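Local coordinates for periplasmic binding protein/LacI transcriptional regulator (Shewanella sp. ANA-3, PDB 5OCP) that binds L-arabinofuranose, in both alpha and beta forms, as the periplasmic binding protein of an arabinose ABC transporter, at residues A[12-15]-A[16-20]; A[116-119]-A[120-124]; A[193-196]-A[197-200]; A[210-213]-A[214-218]. All coordinates share one frame; numbering follows the deposited sequence.

In the fold
Contacts 1 and 3 lie in the core, at the N-terminal ends of helices 13-29 and 196-208, which belong to the two different lobes of the periplasmic binding protein fold. Both touch the arabinofuranose, and they meet each other where Glu197 accepts from the backbone of Gly13. Contacts 2 and 4 lie farther from the sugar, each only partly buried, in the same lobe as contact 3; Leu218 packs on Leu118, Lys121 and Thr122 to join them. The chemistry follows position: helix N-caps and sugar hydroxyls in contacts 1 and 3, a Schellman helix end in contact 2, and a tight turn leading into strand 218-221 in contact 4.

Contact 1: residues A[12-15]-A[16-20]. With FUB (beta-L-arabinofuranose), chain J; AHR (alpha-L-arabinofuranose), chain I.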
loop_
_atom_site.group_PDB
_atom_site.type_symbol
_atom_site.label_atom_id
_atom_site.label_comp_id
_atom_site.label_asym_id
_atom_site.label_seq_id
_atom_site.Cartn_x
_atom_site.Cartn_y
_atom_site.Cartn_z
ATOM N N SER A 12 5.622 -4.141 5.447
ATOM C CA SER A 12 4.901 -3.155 6.248
ATOM C C SER A 12 3.853 -3.933 7.004
ATOM O O SER A 12 3.340 -4.971 6.552
ATOM C CB SER A 12 4.245 -2.007 5.371
ATOM O OG SER A 12 3.220 -2.602 4.581
ATOM N N GLY A 13 3.451 -3.357 8.119
ATOM C CA GLY A 13 2.273 -3.768 8.783
ATOM C C GLY A 13 1.009 -3.732 7.950
ATOM O O GLY A 13 0.131 -4.657 8.082
ATOM N N TRP A 14 0.876 -2.772 7.046
ATOM C CA TRP A 14 -0.215 -2.838 6.092
ATOM C C TRP A 14 -0.227 -4.157 5.282
ATOM O O TRP A 14 -1.276 -4.861 5.193
ATOM C CB TRP A 14 -0.291 -1.614 5.134
ATOM C CG TRP A 14 -1.506 -1.759 4.279
ATOM C CD1 TRP A 14 -2.818 -1.319 4.611
ATOM C CD2 TRP A 14 -1.657 -2.427 3.025
ATOM N NE1 TRP A 14 -3.697 -1.682 3.614
ATOM C CE2 TRP A 14 -3.045 -2.412 2.683
ATOM C CE3 TRP A 14 -0.790 -3.116 2.171
ATOM C CZ2 TRP A 14 -3.514 -2.957 1.496
ATOM C CZ3 TRP A 14 -1.258 -3.629 1.002
ATOM C CH2 TRP A 14 -2.610 -3.577 0.681
ATOM N N ARG A 15 0.932 -4.511 4.733
ATOM C CA ARG A 15 1.015 -5.700 3.934
ATOM C C ARG A 15 0.634 -6.949 4.692
ATOM O O ARG A 15 -0.042 -7.851 4.158
ATOM C CB ARG A 15 2.420 -5.813 3.392
ATOM C CG ARG A 15 2.722 -7.086 2.662
ATOM C CD ARG A 15 2.254 -7.180 1.256
ATOM N NE ARG A 15 2.517 -5.966 0.457
ATOM C CZ ARG A 15 1.801 -5.632 -0.638
ATOM N NH1 ARG A 15 0.879 -6.416 -1.070
ATOM N NH2 ARG A 15 1.941 -4.428 -1.235
ATOM N N THR A 16 1.117 -7.066 5.936
ATOM C CA THR A 16 0.766 -8.273 6.715
ATOM C C THR A 16 -0.697 -8.250 7.075
ATOM O O THR A 16 -1.381 -9.350 7.051
ATOM C CB THR A 16 1.659 -8.421 7.958
ATOM O OG1 THR A 16 1.606 -7.253 8.709
ATOM C CG2 THR A 16 3.111 -8.576 7.581
ATOM N N SER A 17 -1.275 -7.076 7.315
ATOM C CA SER A 17 -2.721 -6.961 7.500
ATOM C C SER A 17 -3.543 -7.393 6.283
ATOM O O SER A 17 -4.623 -8.056 6.398
ATOM C CB SER A 17 -3.134 -5.543 7.986
ATOM O OG SER A 17 -3.223 -4.596 6.892
ATOM N N PHE A 18 -3.009 -7.102 5.102
ATOM C CA PHE A 18 -3.591 -7.520 3.807
ATOM C C PHE A 18 -3.542 -9.001 3.710
ATOM O O PHE A 18 -4.585 -9.645 3.365
ATOM C CB PHE A 18 -2.848 -6.876 2.663
ATOM C CG PHE A 18 -3.301 -7.195 1.285
ATOM C CD1 PHE A 18 -4.575 -7.541 0.975
ATOM C CD2 PHE A 18 -2.345 -7.078 0.234
ATOM C CE1 PHE A 18 -4.924 -7.786 -0.320
ATOM C CE2 PHE A 18 -2.669 -7.330 -1.083
ATOM C CZ PHE A 18 -3.981 -7.696 -1.343
ATOM N N SER A 19 -2.419 -9.581 4.014
ATOM C CA SER A 19 -2.342 -11.066 3.976
ATOM C C SER A 19 -3.395 -11.710 4.934
ATOM O O SER A 19 -4.136 -12.586 4.581
ATOM C CB SER A 19 -0.973 -11.571 4.316
ATOM O OG SER A 19 -0.074 -11.049 3.386
ATOM N N GLU A 20 -3.471 -11.198 6.144
ATOM C CA GLU A 20 -4.462 -11.694 7.105
ATOM C C GLU A 20 -5.899 -11.502 6.673
ATOM O O GLU A 20 -6.767 -12.409 6.847
ATOM C CB GLU A 20 -4.235 -11.062 8.520
ATOM C CG GLU A 20 -2.990 -11.576 9.186
ATOM C CD GLU A 20 -2.963 -13.146 9.371
ATOM O OE1 GLU A 20 -4.012 -13.814 9.661
ATOM O OE2 GLU A 20 -1.869 -13.744 9.221
HETATM O O5 FUB J . 0.905 -1.594 -2.457
HETATM C C5 FUB J . 0.476 -1.041 -1.251
HETATM C C4 FUB J . 1.659 -0.511 -0.458
HETATM O O4 FUB J . 2.660 -1.486 -0.295
HETATM C C3 FUB J . 1.242 -0.017 0.936
HETATM O O3 FUB J . 0.775 1.291 0.816
HETATM C C2 FUB J . 2.566 -0.154 1.678
HETATM O O2 FUB J . 2.442 -0.272 3.076
HETATM C C1 FUB J . 3.282 -1.319 0.993
HETATM O O1 FUB J . 2.996 -2.427 1.694
HETATM O O5 AHR I . 0.906 -1.594 -2.458
HETATM C C5 AHR I . 0.471 -1.039 -1.255
HETATM C C4 AHR I . 1.651 -0.504 -0.464
HETATM O O4 AHR I . 2.639 -1.492 -0.292
HETATM C C3 AHR I . 1.226 -0.005 0.930
HETATM O O3 AHR I . 0.777 1.307 0.815
HETATM C C2 AHR I . 2.533 -0.213 1.678
HETATM O O2 AHR I . 2.438 -0.281 3.071
HETATM C C1 AHR I . 2.930 -1.564 1.111
HETATM O O1 AHR I . 4.243 -1.737 1.283
#
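The indole of Trp14 carries Phe18 over one face: Phe18 CB sits 4.0 Å from the centroid of the six-membered ring of Trp14, a CH-pi contact. The phenyl ring then leans obliquely across the indole, with planes 31° apart and Phe18 CD2 3.5 Å from Trp14 CH2. Arg15 runs alongside Phe18 in the same direction, and its NH1 reaches the edge of the phenyl ring, near the ring plane. Bends at chi2 (80°) and chi3 (45°) fold the arginine chain back so that CZ3 of Trp14 lies against one face of the guanidinium. From there Arg15 NH2 donates to O4, the sugar's ring oxygen, at 3.2 Å in both anomers. Asp88 and Glu11 form salt bridges with NH2 and NE, and NH1 donates to Gln7, so the flat group is held at all three nitrogens. This is the start of helix 13-29 in the beta-alpha-beta unit that begins with strand 2-7, where the N-terminal end of the helix faces the ligand cleft. Ser12 is the N-cap: Ser12 OG accepts from Arg15 N at 3.0 Å and also lies 2.9 Å from sugar O2, so one hydroxyl serves both helix and ligand. A turn further on, Ser17 OG donates to Trp14 O at 2.6 Å; that oxygen also accepts from Phe18 N. Trp14 NE1 donates across the cleft to the carbonyl oxygen of Leu243.

Contact 2: residues A[116-119]-A[120-124]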
loop_
_atom_site.group_PDB
_atom_site.type_symbol
_atom_site.label_atom_id
_atom_site.label_comp_id
_atom_site.label_asym_id
_atom_site.label_seq_id
_atom_site.Cartn_x
_atom_site.Cartn_y
_atom_site.Cartn_z
ATOM N N GLN A 116 -3.529 17.626 -1.250
ATOM C CA GLN A 116 -4.465 18.712 -1.063
ATOM C C GLN A 116 -4.665 19.040 0.372
ATOM O O GLN A 116 -4.705 20.213 0.735
ATOM C CB GLN A 116 -5.814 18.392 -1.733
ATOM C CG GLN A 116 -6.747 19.582 -1.869
ATOM C CD GLN A 116 -6.163 20.707 -2.707
ATOM O OE1 GLN A 116 -5.898 20.538 -3.879
ATOM N NE2 GLN A 116 -5.856 21.827 -2.077
ATOM N N TRP A 117 -4.760 18.022 1.222
ATOM C CA TRP A 117 -4.924 18.225 2.632
ATOM C C TRP A 117 -3.744 19.058 3.194
ATOM O O TRP A 117 -3.929 20.017 3.955
ATOM C CB TRP A 117 -5.056 16.895 3.416
ATOM C CG TRP A 117 -5.270 17.158 4.884
ATOM C CD1 TRP A 117 -6.495 17.341 5.532
ATOM C CD2 TRP A 117 -4.264 17.303 5.913
ATOM N NE1 TRP A 117 -6.257 17.630 6.877
ATOM C CE2 TRP A 117 -4.914 17.673 7.104
ATOM C CE3 TRP A 117 -2.883 17.265 5.901
ATOM C CZ2 TRP A 117 -4.232 17.869 8.287
ATOM C CZ3 TRP A 117 -2.183 17.523 7.087
ATOM C CH2 TRP A 117 -2.871 17.829 8.249
ATOM N N LEU A 118 -2.536 18.641 2.804
ATOM C CA LEU A 118 -1.340 19.348 3.248
ATOM C C LEU A 118 -1.309 20.810 2.751
ATOM O O LEU A 118 -0.928 21.716 3.514
ATOM C CB LEU A 118 -0.084 18.611 2.782
ATOM C CG LEU A 118 1.220 19.208 3.277
ATOM C CD1 LEU A 118 1.371 19.148 4.793
ATOM C CD2 LEU A 118 2.381 18.524 2.557
ATOM N N MET A 119 -1.708 21.040 1.508
ATOM C CA MET A 119 -1.768 22.433 1.021
ATOM C C MET A 119 -2.766 23.246 1.793
ATOM O O MET A 119 -2.522 24.431 2.060
ATOM C CB MET A 119 -2.035 22.507 -0.477
ATOM C CG MET A 119 -1.008 21.766 -1.353
ATOM S SD MET A 119 0.580 22.610 -1.265
ATOM C CE MET A 119 1.447 21.657 0.001
ATOM N N ASP A 120 -3.892 22.655 2.161
ATOM C CA ASP A 120 -4.916 23.366 2.916
ATOM C C ASP A 120 -4.399 23.696 4.310
ATOM O O ASP A 120 -4.539 24.828 4.782
ATOM C CB ASP A 120 -6.200 22.552 3.017
ATOM C CG ASP A 120 -6.901 22.346 1.718
ATOM O OD1 ASP A 120 -6.618 23.021 0.697
ATOM O OD2 ASP A 120 -7.768 21.400 1.710
ATOM N N LYS A 121 -3.679 22.758 4.925
ATOM C CA LYS A 121 -3.169 22.832 6.272
ATOM C C LYS A 121 -2.133 23.946 6.370
ATOM O O LYS A 121 -2.073 24.623 7.391
ATOM C CB LYS A 121 -2.504 21.512 6.653
ATOM C CG LYS A 121 -1.882 21.453 8.040
ATOM C CD LYS A 121 -2.813 21.614 9.203
ATOM C CE LYS A 121 -2.089 21.364 10.523
ATOM N NZ LYS A 121 -3.121 21.443 11.591
ATOM N N THR A 122 -1.307 24.075 5.331
ATOM C CA THR A 122 -0.151 24.957 5.350
ATOM C C THR A 122 -0.398 26.213 4.531
ATOM O O THR A 122 0.555 26.985 4.311
ATOM C CB THR A 122 1.072 24.203 4.793
ATOM O OG1 THR A 122 0.830 23.867 3.422
ATOM C CG2 THR A 122 1.315 22.991 5.557
ATOM N N GLN A 123 -1.647 26.425 4.067
ATOM C CA GLN A 123 -1.972 27.474 3.171
ATOM C C GLN A 123 -1.016 27.555 1.961
ATOM O O GLN A 123 -0.649 28.652 1.518
ATOM C CB GLN A 123 -2.077 28.812 3.971
ATOM C CG GLN A 123 -3.090 28.672 5.129
ATOM C CD GLN A 123 -3.401 29.925 5.950
ATOM O OE1 GLN A 123 -4.560 30.144 6.339
ATOM N NE2 GLN A 123 -2.387 30.666 6.313
ATOM N N GLY A 124 -0.543 26.411 1.423
ATOM C CA GLY A 124 0.250 26.390 0.237
ATOM C C GLY A 124 1.719 26.783 0.419
ATOM O O GLY A 124 2.404 26.918 -0.569
#
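Leu118 O is gripped twice by Thr122, by the backbone N at 3.0 Å and by OG1 at 2.8 Å, the two donors arriving from opposite faces of the carbonyl plane. The hydroxyl can reach back because OG1 stands between the backbone N and carbonyl carbon of its own residue (chi1 64°), which leaves CG2 to rest against Leu118 CD1. Here helix 107-121 ends in a Schellman motif, with Gln123 in positive phi as the C-prime residue. Gly124 N closes it on Met119 O at 2.9 Å, while the inner bond from Gln123 N to Asp120 O is weak. Upstream, Trp117 and Lys121 lie side by side and point the same way. The lysine sets CB over one face of the six-membered ring of Trp117, 4.1 Å from its centroid, and its CG and CD continue past the outer rim at CH2 and CZ2. Val275 and Thr277 of strand 275-277 also touch this indole, while Leu118 and Met119 pack on helix 138-151. On another side of the helix Gln116, its chain bent at chi2, donates through NE2 to Tyr154 OH and to Asp120 OD1. The bond from Gln116 NE2 to Asp120 OD1 is 3.1 Å long and lies close to the amide plane, but it meets OD1 from above the carboxylate, 39° out of its plane.

Contact 3: residues A[193-196]-A[197-200]; sequences SHND and EMAL. With AHR (alpha-L-arabinofuranose), chain I; FUB (beta-L-arabinofuranose), chain J.
Asn195 and Met198 set their side chains at about a right angle. The thioether chain runs past the amide oxygen, bringing Met198 CG within 3.3 Å and Met198 CE within 3.4 Å of Asn195 OD1. Asn195 OD1 accepts from Met198 N at 3.1 Å in a fairly straight bond (164° at the hydrogen), with the donor 43° above the amide carbonyl plane. The other end of the amide faces the sugar: Asn195 ND2 donates to O2 of either anomer at 3.0 Å, almost linearly, and to the carbonyl oxygen of Phe167. These two ND2 bonds and the cap fix the rotation of the amide. Asn195 is thus the N-cap of helix 196-208, where strand 190-193 passes into the helix beside the bound sugar. A chi1 of 79° tucks the amide over its own backbone and back onto the first turn. Ser193 approaches from the strand, its OG donating to Asn195 O at 2.7 Å; Ala199 N adds a second bond to that oxygen. Ser193 CB meets Ala199 CB at 3.8 Å. The Asp196 carboxylate is hydrogen-bonded to Thr240 OG1, Ser221 OG and Val225 N.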
loop_
_atom_site.group_PDB
_atom_site.type_symbol
_atom_site.label_atom_id
_atom_site.label_comp_id
_atom_site.label_asym_id
_atom_site.label_seq_id
_atom_site.Cartn_x
_atom_site.Cartn_y
_atom_site.Cartn_z
ATOM N N SER A 193 5.237 10.813 3.297
ATOM C CA SER A 193 5.686 9.472 3.261
ATOM C C SER A 193 4.744 8.576 2.454
ATOM O O SER A 193 3.522 8.597 2.701
ATOM C CB SER A 193 5.785 8.922 4.671
ATOM O OG SER A 193 6.179 7.571 4.616
ATOM N N HIS A 194 5.289 7.783 1.520
ATOM C CA HIS A 194 4.400 6.964 0.720
ATOM C C HIS A 194 3.686 5.886 1.536
ATOM O O HIS A 194 2.693 5.364 1.043
ATOM C CB HIS A 194 5.127 6.354 -0.467
ATOM C CG HIS A 194 5.579 7.354 -1.493
ATOM N ND1 HIS A 194 6.141 6.942 -2.683
ATOM C CD2 HIS A 194 5.628 8.702 -1.498
ATOM C CE1 HIS A 194 6.476 8.009 -3.402
ATOM N NE2 HIS A 194 6.073 9.089 -2.763
ATOM N N ASN A 195 4.128 5.533 2.746
ATOM C CA ASN A 195 3.374 4.683 3.597
ATOM C C ASN A 195 3.558 4.979 5.062
ATOM O O ASN A 195 4.513 5.663 5.476
ATOM C CB ASN A 195 3.543 3.186 3.320
ATOM C CG ASN A 195 4.819 2.586 3.878
ATOM O OD1 ASN A 195 5.794 3.310 4.204
ATOM N ND2 ASN A 195 4.850 1.236 3.952
ATOM N N ASP A 196 2.594 4.515 5.839
ATOM C CA ASP A 196 2.634 4.815 7.279
ATOM C C ASP A 196 3.857 4.203 7.948
ATOM O O ASP A 196 4.378 4.820 8.901
ATOM C CB ASP A 196 1.376 4.283 7.994
ATOM C CG ASP A 196 0.065 5.007 7.644
ATOM O OD1 ASP A 196 0.074 6.091 7.001
ATOM O OD2 ASP A 196 -0.982 4.471 8.048
ATOM N N GLU A 197 4.332 3.053 7.483
ATOM C CA GLU A 197 5.498 2.373 8.049
ATOM C C GLU A 197 6.731 3.284 8.051
ATOM O O GLU A 197 7.359 3.472 9.100
ATOM C CB GLU A 197 5.737 1.076 7.302
ATOM C CG GLU A 197 6.613 0.084 7.998
ATOM C CD GLU A 197 5.965 -0.652 9.169
ATOM O OE1 GLU A 197 4.745 -0.958 9.229
ATOM O OE2 GLU A 197 6.790 -1.043 10.022
ATOM N N MET A 198 7.067 3.910 6.910
ATOM C CA MET A 198 8.221 4.767 6.801
ATOM C C MET A 198 7.960 6.006 7.677
ATOM O O MET A 198 8.902 6.576 8.246
ATOM C CB MET A 198 8.530 5.223 5.391
ATOM C CG MET A 198 8.953 4.102 4.453
ATOM S SD MET A 198 9.325 4.616 2.787
ATOM C CE MET A 198 7.744 5.287 2.295
ATOM N N ALA A 199 6.705 6.459 7.724
ATOM C CA ALA A 199 6.343 7.671 8.454
ATOM C C ALA A 199 6.632 7.480 9.945
ATOM O O ALA A 199 7.165 8.423 10.589
ATOM C CB ALA A 199 4.930 7.963 8.253
ATOM N N LEU A 200 6.345 6.304 10.451
ATOM C CA LEU A 200 6.568 6.047 11.843
ATOM C C LEU A 200 8.028 5.975 12.153
ATOM O O LEU A 200 8.459 6.363 13.325
ATOM C CB LEU A 200 5.834 4.837 12.300
ATOM C CG LEU A 200 4.300 5.026 12.237
ATOM C CD1 LEU A 200 3.560 3.724 12.417
ATOM C CD2 LEU A 200 3.745 6.055 13.177
HETATM O O5 AHR I . 0.906 -1.594 -2.458
HETATM C C5 AHR I . 0.471 -1.039 -1.255
HETATM C C4 AHR I . 1.651 -0.504 -0.464
HETATM O O4 AHR I . 2.639 -1.492 -0.292
HETATM C C3 AHR I . 1.226 -0.005 0.930
HETATM O O3 AHR I . 0.777 1.307 0.815
HETATM C C2 AHR I . 2.533 -0.213 1.678
HETATM O O2 AHR I . 2.438 -0.281 3.071
HETATM C C1 AHR I . 2.930 -1.564 1.111
HETATM O O1 AHR I . 4.243 -1.737 1.283
HETATM O O5 FUB J . 0.905 -1.594 -2.457
HETATM C C5 FUB J . 0.476 -1.041 -1.251
HETATM C C4 FUB J . 1.659 -0.511 -0.458
HETATM O O4 FUB J . 2.660 -1.486 -0.295
HETATM C C3 FUB J . 1.242 -0.017 0.936
HETATM O O3 FUB J . 0.775 1.291 0.816
HETATM C C2 FUB J . 2.566 -0.154 1.678
HETATM O O2 FUB J . 2.442 -0.272 3.076
HETATM C C1 FUB J . 3.282 -1.319 0.993
HETATM O O1 FUB J . 2.996 -2.427 1.694
#

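Contact 4: residues A[210-213]-A[214-218]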
loop_
_atom_site.group_PDB
_atom_site.type_symbol
_atom_site.label_atom_id
_atom_site.label_comp_id
_atom_site.label_asym_id
_atom_site.label_seq_id
_atom_site.Cartn_x
_atom_site.Cartn_y
_atom_site.Cartn_z
ATOM N N GLY A 210 15.550 16.252 18.244
ATOM C CA GLY A 210 15.044 17.271 19.173
ATOM C C GLY A 210 13.923 18.153 18.646
ATOM O O GLY A 210 13.732 19.281 19.081
ATOM N N LEU A 211 13.190 17.637 17.665
ATOM C CA LEU A 211 12.129 18.374 17.053
ATOM C C LEU A 211 10.824 17.633 17.307
ATOM O O LEU A 211 10.859 16.508 17.727
ATOM C CB LEU A 211 12.443 18.464 15.534
ATOM C CG LEU A 211 13.624 19.336 15.138
ATOM C CD1 LEU A 211 14.106 18.969 13.732
ATOM C CD2 LEU A 211 13.160 20.797 15.255
ATOM N N LYS A 212 9.671 18.319 17.185
ATOM C CA LYS A 212 8.361 17.753 17.560
ATOM C C LYS A 212 7.586 17.306 16.310
ATOM O O LYS A 212 7.116 18.135 15.557
ATOM C CB LYS A 212 7.496 18.781 18.343
ATOM C CG LYS A 212 7.930 18.955 19.803
ATOM C CD LYS A 212 6.703 19.068 20.725
ATOM C CE LYS A 212 7.075 19.114 22.204
ATOM N NZ LYS A 212 7.538 20.482 22.595
ATOM N N PRO A 213 7.602 16.001 16.051
ATOM C CA PRO A 213 6.868 15.550 14.861
ATOM C C PRO A 213 5.361 15.753 15.132
ATOM O O PRO A 213 4.883 15.616 16.275
ATOM C CB PRO A 213 7.259 14.082 14.794
ATOM C CG PRO A 213 7.417 13.678 16.180
ATOM C CD PRO A 213 8.083 14.877 16.848
ATOM N N GLY A 214 4.639 16.083 14.073
ATOM C CA GLY A 214 3.215 16.366 14.183
ATOM C C GLY A 214 2.898 17.813 14.504
ATOM O O GLY A 214 1.743 18.233 14.394
ATOM N N LYS A 215 3.899 18.579 14.935
ATOM C CA LYS A 215 3.707 19.991 15.259
ATOM C C LYS A 215 4.725 20.813 14.516
ATOM O O LYS A 215 4.356 21.585 13.614
ATOM C CB LYS A 215 3.898 20.109 16.769
ATOM C CG LYS A 215 3.932 21.541 17.297
ATOM C CD LYS A 215 2.627 22.274 17.103
ATOM C CE LYS A 215 2.566 23.543 17.960
ATOM N NZ LYS A 215 3.618 24.531 17.550
ATOM N N ASP A 216 5.998 20.660 14.815
ATOM C CA ASP A 216 7.088 21.403 14.110
ATOM C C ASP A 216 7.254 20.889 12.631
ATOM O O ASP A 216 7.419 21.685 11.692
ATOM C CB ASP A 216 8.430 21.263 14.804
ATOM C CG ASP A 216 8.470 21.848 16.202
ATOM O OD1 ASP A 216 7.661 22.763 16.434
ATOM O OD2 ASP A 216 9.339 21.327 17.003
ATOM N N ILE A 217 7.264 19.569 12.453
ATOM C CA ILE A 217 7.301 18.975 11.136
ATOM C C ILE A 217 5.977 18.116 11.045
ATOM O O ILE A 217 5.823 17.200 11.799
ATOM C CB ILE A 217 8.518 18.104 11.008
ATOM C CG1 ILE A 217 9.771 18.996 11.131
ATOM C CG2 ILE A 217 8.568 17.407 9.674
ATOM C CD1 ILE A 217 11.022 18.197 11.000
ATOM N N LEU A 218 5.158 18.468 10.087
ATOM C CA LEU A 218 3.898 17.746 9.803
ATOM C C LEU A 218 4.243 16.443 9.158
ATOM O O LEU A 218 5.270 16.316 8.485
ATOM C CB LEU A 218 2.994 18.536 8.900
ATOM C CG LEU A 218 2.553 19.935 9.379
ATOM C CD1 LEU A 218 1.772 20.600 8.285
ATOM C CD2 LEU A 218 1.838 19.805 10.707
HETATM O O HOH W 1 12.212 21.489 18.879
#
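The backbone doubles back between Lys212 and Ile217, with Pro213 and Ile217 joined by a single beta bridge and Gly214 N donating to Ile217 O at 2.8 Å. Lys212 O faces into the turn and accepts from Asp216 N at 2.9 Å, with weak additional bonds from Lys215 N and Ile217 N. Gly214 takes a positive phi at the bend. Across the turn the Asp216 side chain returns to the incoming arm: CG beside its own backbone N (chi1 -63°) lets OD2 accept from Lys212 N at 3.0 Å, the donor lying 38° above the carboxylate plane. Asp216 OD2 also rests 3.4 Å from Lys212 CB, and a water bound to Gly210 O makes a weak bond to it. Apolar contact between the two arms is slight: Leu211 CD1 meets Ile217 CD1 at 4.2 Å. Pro213 packs on Val203, Ile206 and Lys207 of helix 196-208. This turn carries the chain from that helix into strand 218-221. Although Lys212 and Asp216 bear opposite charges, Lys212 NZ stays 5.9 Å from Asp216 OD2; the carboxylate therefore holds the turn through a backbone N-H, with at most a longer-range attraction from the ammonium.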